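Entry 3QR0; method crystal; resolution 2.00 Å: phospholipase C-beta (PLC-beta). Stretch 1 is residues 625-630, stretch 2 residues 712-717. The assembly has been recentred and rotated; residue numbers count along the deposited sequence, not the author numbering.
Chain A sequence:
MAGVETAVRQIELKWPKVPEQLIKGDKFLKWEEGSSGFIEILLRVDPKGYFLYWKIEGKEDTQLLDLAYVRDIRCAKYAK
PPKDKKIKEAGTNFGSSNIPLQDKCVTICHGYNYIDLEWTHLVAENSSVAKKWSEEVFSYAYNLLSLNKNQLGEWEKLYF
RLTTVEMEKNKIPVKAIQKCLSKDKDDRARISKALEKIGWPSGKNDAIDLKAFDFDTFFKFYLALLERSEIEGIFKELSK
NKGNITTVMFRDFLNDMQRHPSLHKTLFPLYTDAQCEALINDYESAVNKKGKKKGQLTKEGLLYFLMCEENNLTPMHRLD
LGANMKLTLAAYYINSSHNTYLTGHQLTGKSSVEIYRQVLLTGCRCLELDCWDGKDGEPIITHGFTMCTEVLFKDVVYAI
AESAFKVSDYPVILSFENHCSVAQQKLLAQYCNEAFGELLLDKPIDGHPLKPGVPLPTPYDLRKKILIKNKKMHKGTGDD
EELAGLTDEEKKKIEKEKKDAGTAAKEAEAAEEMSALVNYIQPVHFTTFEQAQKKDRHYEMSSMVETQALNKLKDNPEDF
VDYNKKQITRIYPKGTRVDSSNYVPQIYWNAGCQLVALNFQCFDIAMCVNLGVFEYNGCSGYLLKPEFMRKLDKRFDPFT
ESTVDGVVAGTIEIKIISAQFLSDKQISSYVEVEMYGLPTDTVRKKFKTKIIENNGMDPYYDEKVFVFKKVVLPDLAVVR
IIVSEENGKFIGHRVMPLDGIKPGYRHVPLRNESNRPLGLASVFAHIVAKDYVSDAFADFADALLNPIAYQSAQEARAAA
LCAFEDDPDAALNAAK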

# COMPACT_ATOMS: atom_id res chain seq x y z
N LYS A 625 -6.33 -11.62 11.96
CA LYS A 625 -5.34 -12.68 12.14
C LYS A 625 -5.91 -14.06 11.74
O LYS A 625 -7.12 -14.29 11.84
CB LYS A 625 -4.82 -12.72 13.58
CG LYS A 625 -3.99 -11.48 13.98
CD LYS A 625 -3.18 -11.70 15.26
CE LYS A 625 -3.94 -11.27 16.49
NZ LYS A 625 -3.25 -11.65 17.76
N PRO A 626 -5.05 -14.98 11.28
CA PRO A 626 -5.54 -16.32 10.95
C PRO A 626 -6.27 -16.98 12.13
O PRO A 626 -5.91 -16.76 13.29
CB PRO A 626 -4.26 -17.09 10.60
CG PRO A 626 -3.31 -16.05 10.12
CD PRO A 626 -3.63 -14.80 10.91
N GLU A 627 -7.30 -17.76 11.84
CA GLU A 627 -8.13 -18.38 12.87
C GLU A 627 -7.31 -19.15 13.91
O GLU A 627 -7.57 -19.03 15.11
CB GLU A 627 -9.18 -19.32 12.25
CG GLU A 627 -10.28 -19.73 13.22
CD GLU A 627 -11.34 -20.60 12.56
OE1 GLU A 627 -10.98 -21.53 11.82
OE2 GLU A 627 -12.54 -20.34 12.80
N PHE A 628 -6.31 -19.90 13.46
CA PHE A 628 -5.50 -20.69 14.38
C PHE A 628 -4.78 -19.82 15.42
O PHE A 628 -4.51 -20.28 16.52
CB PHE A 628 -4.51 -21.61 13.64
CG PHE A 628 -3.25 -20.93 13.20
CD1 PHE A 628 -2.09 -21.03 13.96
CD2 PHE A 628 -3.21 -20.20 12.02
CE1 PHE A 628 -0.92 -20.40 13.55
CE2 PHE A 628 -2.04 -19.57 11.60
CZ PHE A 628 -0.89 -19.67 12.37
N MET A 629 -4.49 -18.56 15.05
CA MET A 629 -3.85 -17.59 15.95
C MET A 629 -4.82 -16.98 16.96
O MET A 629 -4.39 -16.31 17.90
CB MET A 629 -3.22 -16.44 15.16
CG MET A 629 -2.19 -16.84 14.13
SD MET A 629 -0.58 -17.18 14.87
CE MET A 629 -0.06 -15.52 15.31
N ARG A 630 -6.12 -17.16 16.72
CA ARG A 630 -7.16 -16.62 17.60
C ARG A 630 -7.79 -17.70 18.48
O ARG A 630 -8.54 -17.38 19.40
CB ARG A 630 -8.25 -15.94 16.77
CG ARG A 630 -7.74 -14.75 15.97
CD ARG A 630 -8.86 -14.04 15.22
NE ARG A 630 -9.03 -14.54 13.85
CZ ARG A 630 -10.07 -15.24 13.41
NH1 ARG A 630 -11.08 -15.56 14.20
NH2 ARG A 630 -10.10 -15.61 12.14
N VAL A 712 5.21 -23.91 5.41
CA VAL A 712 4.54 -24.42 6.61
C VAL A 712 3.26 -23.67 6.97
O VAL A 712 2.25 -24.30 7.29
CB VAL A 712 5.49 -24.40 7.83
CG1 VAL A 712 4.71 -24.55 9.13
CG2 VAL A 712 6.54 -25.51 7.70
N LEU A 713 3.29 -22.33 6.91
CA LEU A 713 2.13 -21.51 7.29
C LEU A 713 1.81 -20.47 6.22
O LEU A 713 2.17 -19.30 6.35
CB LEU A 713 2.38 -20.84 8.65
CG LEU A 713 1.21 -20.87 9.64
CD1 LEU A 713 -0.05 -20.28 9.02
CD2 LEU A 713 0.95 -22.28 10.13
N PRO A 714 1.12 -20.89 5.16
CA PRO A 714 0.81 -19.99 4.05
C PRO A 714 0.09 -18.69 4.45
O PRO A 714 0.41 -17.63 3.92
CB PRO A 714 -0.09 -20.84 3.15
CG PRO A 714 0.36 -22.23 3.40
CD PRO A 714 0.68 -22.27 4.87
N ASP A 715 -0.86 -18.75 5.38
CA ASP A 715 -1.66 -17.57 5.72
C ASP A 715 -0.89 -16.48 6.48
O ASP A 715 -1.37 -15.36 6.60
CB ASP A 715 -2.93 -17.95 6.48
CG ASP A 715 -3.97 -18.63 5.58
OD1 ASP A 715 -3.84 -18.56 4.33
OD2 ASP A 715 -4.91 -19.24 6.13
N LEU A 716 0.31 -16.80 6.98
CA LEU A 716 1.20 -15.79 7.56
C LEU A 716 2.25 -15.27 6.56
O LEU A 716 3.06 -14.40 6.90
CB LEU A 716 1.92 -16.36 8.80
CG LEU A 716 1.08 -16.54 10.07
CD1 LEU A 716 1.93 -17.20 11.15
CD2 LEU A 716 0.52 -15.22 10.58
N ALA A 717 2.22 -15.77 5.33
CA ALA A 717 3.28 -15.52 4.37
C ALA A 717 2.84 -14.67 3.18
O ALA A 717 1.67 -14.66 2.80
CB ALA A 717 3.85 -16.84 3.87

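No hydrogen bond crosses between the two stretches; the side-chain contacts are apolar packing, and the stretches bury 220 Å² together. The central bump is Leu716. Its CA-to-CB bond points sideways, yet with chi1 in m and chi2 in t the end of the side chain comes nearer to the other stretch and enters a hollow made by Pro626, Phe628 and Met629. Its two methyls meet different walls. Leu716 CD2 lies 3.9 Å from Pro626 CG, while Leu716 CD1 sits 3.9 Å from Phe628 CZ, at the edge of the ring and near its plane, and a looser 4.5 Å from Met629 SD.

Phe628 is the long reach in the other direction. With chi1 in p, the CE2/CZ end of its ring points at both leucines, and Phe628 CE2 comes within 3.3 Å of Leu713 CD1, the tightest approach in the contact and a short one, inside the usual spacing of a methyl and a ring carbon. That methyl meets the ring obliquely.

The nearest CA pair is Pro626 CA and Asp715 CA, at 6.6 Å. The proline ring points toward stretch 2 here: Pro626 CG rests 4.1 Å from Asp715 CB and equally 4.1 Å from Asp715 O, while the carboxylate of the exposed aspartate makes no polar bond to stretch 1.

Each stretch also has local bonds of its own. Met629 N bonds to Pro626 O at 2.9 Å, and Pro626, Phe628 and Met629 all have CA-to-CB toward stretch 2; Arg630 NE ties back to Lys625 O at 2.8 Å, away from the contact. In stretch 2, Leu716 N bonds to Leu713 O at 3.2 Å, and both leucines touch Phe628. The lesson is that a leucine tip packs into a hollow of proline, phenylalanine and methionine while the phenylalanine ring packs back against a second leucine.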